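Local atomic coordinates of alginate lyase, family PL7 (Zobellia galactanivorans, PDB entry 4BE3), a protein that cleaves alginate exolytically as a family PL7 lyase, probably by beta-elimination at mannuronate and guluronate linkages. Residues T51-I56 against T277-Y282; S61-T66 against Q263-S268. All coordinates share one frame; numbering follows the deposited sequence.

Interaction 1: T51-I56 against T277-Y282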
loop_
_atom_site.group_PDB
_atom_site.type_symbol
_atom_site.label_atom_id
_atom_site.label_comp_id
_atom_site.label_asym_id
_atom_site.label_seq_id
_atom_site.Cartn_x
_atom_site.Cartn_y
_atom_site.Cartn_z
ATOM N N THR A 51 16.385 21.972 11.225
ATOM C CA THR A 51 15.953 21.649 12.586
ATOM C C THR A 51 17.128 21.867 13.577
ATOM O O THR A 51 18.267 21.536 13.250
ATOM C CB THR A 51 15.473 20.172 12.645
ATOM O OG1 THR A 51 15.080 19.813 13.964
ATOM C CG2 THR A 51 16.633 19.150 12.244
ATOM N N PRO A 52 16.822 22.280 14.782
ATOM C CA PRO A 52 17.976 22.497 15.706
ATOM C C PRO A 52 18.370 21.173 16.343
ATOM O O PRO A 52 17.681 20.134 16.157
ATOM C CB PRO A 52 17.298 23.441 16.800
ATOM C CG PRO A 52 15.855 22.873 16.860
ATOM C CD PRO A 52 15.541 22.667 15.407
ATOM N N ASN A 53 19.465 21.207 17.137
ATOM C CA ASN A 53 19.846 20.023 17.840
ATOM C C ASN A 53 18.881 19.655 18.996
ATOM O O ASN A 53 18.685 18.497 19.310
ATOM C CB ASN A 53 21.259 20.380 18.508
ATOM C CG ASN A 53 22.436 20.349 17.508
ATOM O OD1 ASN A 53 22.289 20.034 16.309
ATOM N ND2 ASN A 53 23.669 20.718 18.061
ATOM N N SER A 54 18.242 20.708 19.589
ATOM C CA SER A 54 17.328 20.429 20.647
ATOM C C SER A 54 16.071 21.328 20.453
ATOM O O SER A 54 16.144 22.541 20.617
ATOM C CB SER A 54 18.064 20.668 22.006
ATOM O OG SER A 54 17.104 20.612 23.030
ATOM N N GLY A 55 14.994 20.753 19.865
ATOM C CA GLY A 55 13.691 21.571 19.755
ATOM C C GLY A 55 12.686 20.729 20.535
ATOM O O GLY A 55 12.994 20.264 21.651
ATOM N N ILE A 56 11.513 20.485 19.994
ATOM C CA ILE A 56 10.551 19.591 20.647
ATOM C C ILE A 56 10.508 18.243 19.895
ATOM O O ILE A 56 10.292 18.248 18.679
ATOM C CB ILE A 56 9.104 20.257 20.719
ATOM C CG1 ILE A 56 9.207 21.418 21.754
ATOM C CG2 ILE A 56 8.103 19.236 21.224
ATOM C CD1 ILE A 56 9.636 22.709 21.088
ATOM N N THR A 277 25.007 12.772 22.141
ATOM C CA THR A 277 26.165 13.389 21.528
ATOM C C THR A 277 26.743 14.612 22.274
ATOM O O THR A 277 27.790 15.093 21.899
ATOM C CB THR A 277 25.775 13.840 20.125
ATOM O OG1 THR A 277 24.520 14.583 20.186
ATOM C CG2 THR A 277 25.420 12.592 19.286
ATOM N N GLY A 278 26.029 15.108 23.284
ATOM C CA GLY A 278 26.635 16.159 24.165
ATOM C C GLY A 278 27.001 17.419 23.382
ATOM O O GLY A 278 27.998 18.039 23.690
ATOM N N ALA A 279 26.194 17.824 22.404
ATOM C CA ALA A 279 26.476 19.002 21.614
ATOM C C ALA A 279 25.965 20.250 22.347
ATOM O O ALA A 279 25.246 20.147 23.376
ATOM C CB ALA A 279 25.659 18.902 20.316
ATOM N N ASP A 280 26.333 21.400 21.809
ATOM C CA ASP A 280 25.884 22.666 22.396
ATOM C C ASP A 280 24.435 22.887 21.954
ATOM O O ASP A 280 24.197 22.840 20.726
ATOM C CB ASP A 280 26.740 23.800 21.761
ATOM C CG ASP A 280 28.192 23.780 22.307
ATOM O OD1 ASP A 280 28.450 23.179 23.384
ATOM O OD2 ASP A 280 29.021 24.258 21.545
ATOM N N VAL A 281 23.493 23.059 22.919
ATOM C CA VAL A 281 22.046 23.168 22.515
ATOM C C VAL A 281 21.466 24.464 23.113
ATOM O O VAL A 281 20.286 24.657 22.974
ATOM C CB VAL A 281 21.170 21.944 22.973
ATOM C CG1 VAL A 281 21.711 20.700 22.241
ATOM C CG2 VAL A 281 21.256 21.759 24.549
ATOM N N TYR A 282 22.281 25.260 23.868
ATOM C CA TYR A 282 21.788 26.657 24.354
ATOM C C TYR A 282 20.438 26.532 25.051
ATOM O O TYR A 282 19.473 27.271 24.741
ATOM C CB TYR A 282 21.705 27.582 23.144
ATOM C CG TYR A 282 23.069 27.748 22.503
ATOM C CD1 TYR A 282 24.013 28.689 23.026
ATOM C CD2 TYR A 282 23.511 26.847 21.463
ATOM C CE1 TYR A 282 25.319 28.796 22.492
ATOM C CE2 TYR A 282 24.793 26.948 20.900
ATOM C CZ TYR A 282 25.718 27.936 21.457
ATOM O OH TYR A 282 26.962 27.996 20.860
#

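Interaction 2: S61-T66 against Q263-S268. With SRT (S,R meso-tartaric acid), chain C.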
loop_
_atom_site.group_PDB
_atom_site.type_symbol
_atom_site.label_atom_id
_atom_site.label_comp_id
_atom_site.label_asym_id
_atom_site.label_seq_id
_atom_site.Cartn_x
_atom_site.Cartn_y
_atom_site.Cartn_z
ATOM N N SER A 61 11.339 9.534 20.329
ATOM C CA SER A 61 12.764 9.896 20.109
ATOM C C SER A 61 13.358 10.962 21.016
ATOM O O SER A 61 12.678 11.922 21.405
ATOM C CB SER A 61 13.044 10.328 18.616
ATOM O OG SER A 61 14.483 10.419 18.467
ATOM N N SER A 62 14.664 10.849 21.282
ATOM C CA SER A 62 15.392 11.999 21.927
ATOM C C SER A 62 15.882 13.046 20.916
ATOM O O SER A 62 16.437 14.053 21.309
ATOM C CB SER A 62 16.691 11.441 22.525
ATOM O OG SER A 62 16.351 10.692 23.636
ATOM N N ASN A 63 15.775 12.755 19.617
ATOM C CA ASN A 63 16.374 13.634 18.614
ATOM C C ASN A 63 15.258 14.473 17.960
ATOM O O ASN A 63 14.069 13.948 17.829
ATOM C CB ASN A 63 17.033 12.768 17.530
ATOM C CG ASN A 63 18.408 12.272 17.998
ATOM O OD1 ASN A 63 19.105 13.023 18.637
ATOM N ND2 ASN A 63 18.816 11.041 17.616
ATOM N N THR A 64 15.598 15.698 17.560
ATOM C CA THR A 64 14.651 16.623 16.993
ATOM C C THR A 64 14.649 16.460 15.494
ATOM O O THR A 64 15.692 16.008 14.860
ATOM C CB THR A 64 15.175 18.020 17.343
ATOM O OG1 THR A 64 15.151 18.089 18.818
ATOM C CG2 THR A 64 14.244 19.111 16.751
ATOM N N ARG A 65 13.467 16.678 14.873
ATOM C CA ARG A 65 13.477 16.494 13.373
ATOM C C ARG A 65 12.573 17.584 12.754
ATOM O O ARG A 65 11.674 18.075 13.447
ATOM C CB ARG A 65 12.920 15.093 13.010
ATOM C CG ARG A 65 11.394 14.952 13.243
ATOM C CD ARG A 65 10.961 13.486 13.158
ATOM N NE ARG A 65 11.351 12.782 14.425
ATOM C CZ ARG A 65 11.648 11.502 14.453
ATOM N NH1 ARG A 65 11.839 10.840 13.265
ATOM N NH2 ARG A 65 11.792 10.848 15.601
ATOM N N THR A 66 12.826 17.886 11.487
ATOM C CA THR A 66 11.763 18.506 10.632
ATOM C C THR A 66 11.665 17.498 9.527
ATOM O O THR A 66 12.660 17.368 8.700
ATOM C CB THR A 66 12.239 19.826 10.112
ATOM O OG1 THR A 66 12.366 20.732 11.228
ATOM C CG2 THR A 66 11.162 20.375 9.132
ATOM N N GLN A 263 20.642 13.896 14.243
ATOM C CA GLN A 263 21.003 12.925 15.265
ATOM C C GLN A 263 21.995 13.571 16.240
ATOM O O GLN A 263 22.450 12.873 17.144
ATOM C CB GLN A 263 21.843 11.830 14.601
ATOM C CG GLN A 263 21.055 11.213 13.410
ATOM C CD GLN A 263 19.817 10.475 13.906
ATOM O OE1 GLN A 263 18.624 10.962 13.631
ATOM N NE2 GLN A 263 19.965 9.385 14.555
ATOM N N THR A 264 22.206 14.872 16.142
ATOM C CA THR A 264 23.049 15.465 17.215
ATOM C C THR A 264 22.119 16.171 18.241
ATOM O O THR A 264 21.314 17.028 17.914
ATOM C CB THR A 264 23.959 16.576 16.561
ATOM O OG1 THR A 264 24.813 15.988 15.594
ATOM C CG2 THR A 264 24.956 17.107 17.702
ATOM N N ASN A 265 22.177 15.679 19.450
ATOM C CA ASN A 265 21.379 16.224 20.576
ATOM C C ASN A 265 22.295 16.733 21.660
ATOM O O ASN A 265 23.536 16.710 21.533
ATOM C CB ASN A 265 20.482 15.111 21.114
ATOM C CG ASN A 265 21.295 13.870 21.430
ATOM O OD1 ASN A 265 22.103 13.926 22.363
ATOM N ND2 ASN A 265 21.068 12.721 20.678
ATOM N N GLY A 266 21.678 17.165 22.765
ATOM C CA GLY A 266 22.508 17.676 23.868
ATOM C C GLY A 266 22.544 16.725 25.031
ATOM O O GLY A 266 23.041 17.122 26.113
ATOM N N LYS A 267 22.199 15.453 24.825
ATOM C CA LYS A 267 22.262 14.485 25.910
ATOM C C LYS A 267 23.696 14.151 26.288
ATOM O O LYS A 267 24.608 14.192 25.460
ATOM C CB LYS A 267 21.456 13.225 25.553
ATOM C CG LYS A 267 19.948 13.639 25.324
ATOM C CD LYS A 267 19.206 12.365 24.935
ATOM C CE LYS A 267 18.701 11.662 26.209
ATOM N NZ LYS A 267 18.367 10.257 25.767
ATOM N N SER A 268 23.871 13.729 27.528
ATOM C CA SER A 268 25.204 13.424 28.038
ATOM C C SER A 268 25.740 12.140 27.438
ATOM O O SER A 268 25.080 11.078 27.509
ATOM C CB SER A 268 25.150 13.253 29.563
ATOM O OG SER A 268 24.750 14.465 30.174
HETATM O O1 SRT C . 9.052 8.177 15.310
HETATM O O11 SRT C . 9.448 8.422 13.052
HETATM C C1 SRT C . 8.827 8.551 14.125
HETATM C C2 SRT C . 7.687 9.442 13.767
HETATM O O2 SRT C . 6.890 9.109 12.609
HETATM C C3 SRT C . 7.322 10.534 14.738
HETATM O O3 SRT C . 8.254 11.356 14.173
HETATM C C4 SRT C . 5.948 11.033 14.770
HETATM O O4 SRT C . 5.645 12.120 14.290
HETATM O O41 SRT C . 5.039 10.295 15.146
HETATM O O HOH W 1 21.512 10.512 18.292
HETATM O O HOH W 2 18.450 16.103 17.803
#

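Interaction 1: T51-I56 against T277-Y282
S54 and V281 meet beta carbon to beta carbon: S54 CB lies 3.5 Å from V281 CB, a close approach for two carbons. V281 CG1, set beside its own backbone N and anti to the carbonyl carbon (chi1 -64°), fills the angle between two residues, 3.7 Å from S54 CB and 3.8 Å from N53 CB. Beyond this aliphatic patch the N53 amide reaches across. Its ND2 gives a weak hydrogen bond to the backbone O of D280 (3.4 Å, 146° at the hydrogen) and rests 3.5 Å from A279 CB. The contact joins the turn that leaves strand 44-52, in the seven-stranded antiparallel sheet of this concanavalin-clan beta-sandwich, to the long loop between strand 260-262 and helix 286-291. Further out, N262 ND2 donates to both N53 OD1 and P52 O, and S92 OG is a second partner of N53 ND2, so both ends of the buried amide are held and its rotation is fixed. On the loop side, D280 is gripped through its backbone, O by S294 OG and N by S94 OG. Q289 of helix 286-291 bonds to S54 O through NE2.

Interaction 2: S61-T66 against Q263-S268
N63 and N265 join their side-chain amides N-H to O in the buried half of the contact. N265 ND2 donates to N63 OD1 over 2.8 Å in an almost straight bond (171° at the hydrogen). The acceptor lies in the N265 amide plane, and the two amides are nearly coplanar, 21° apart. N265 OD1 accepts the backbone N-H of K267 and closes an Asx turn; ND2 also bonds to W275 O. Across from it, S61 OG accepts from N63 N at 2.9 Å, forming an ST turn that holds the backbone at N63. The other end of the N63 amide binds a water through ND2 (2.8 Å), and this water donates to Q263 O. A second water links T64 N to T264 O. Just past the antiparallel pairing of strands 65-70 and 260-262 in the PL7 beta-sandwich, the two chains part and are bridged by side chains and waters. An alanine in place of N63 would probably leave the N265 amide without this acceptor and the first water without the N63 donor, opening a gap between the turns. The outer side is sparser: exposed K267 has CD 3.6 Å from S62 CB, a bend at chi3 (89°) brings CE to 3.6 Å from S62 OG, and NZ donates to S62 OG (3.0 Å). On the strand, R65 faces the ligand pocket. Tartrate O3 lies over the centre of one guanidinium face, 3.3 Å above the plane; the salt bridge from NH1 to E67 and a cation-pi contact with Y261 help position this group.

Both contacts tie the loop after strand 260-262 to the chain around 51-66: interaction 1 uses its later part and the turn after strand 44-52, interaction 2 its beginning and the approach to strand 65-70. Their centres lie about 6 Å apart, and they are joined directly: T277 OG1 and N265 N are 2.7 Å apart, a probable hydrogen bond, as are G55 N and T64 OG1 at 2.9 Å, while A279 CB packs on T264 CG2. Interaction 1 is partly buried and made mostly of carbon contacts around V281, with one weak bond. Interaction 2 is more buried and polar, with amides and waters inside, a lysine-serine bond on its solvent side, and R65 in the tartrate pocket.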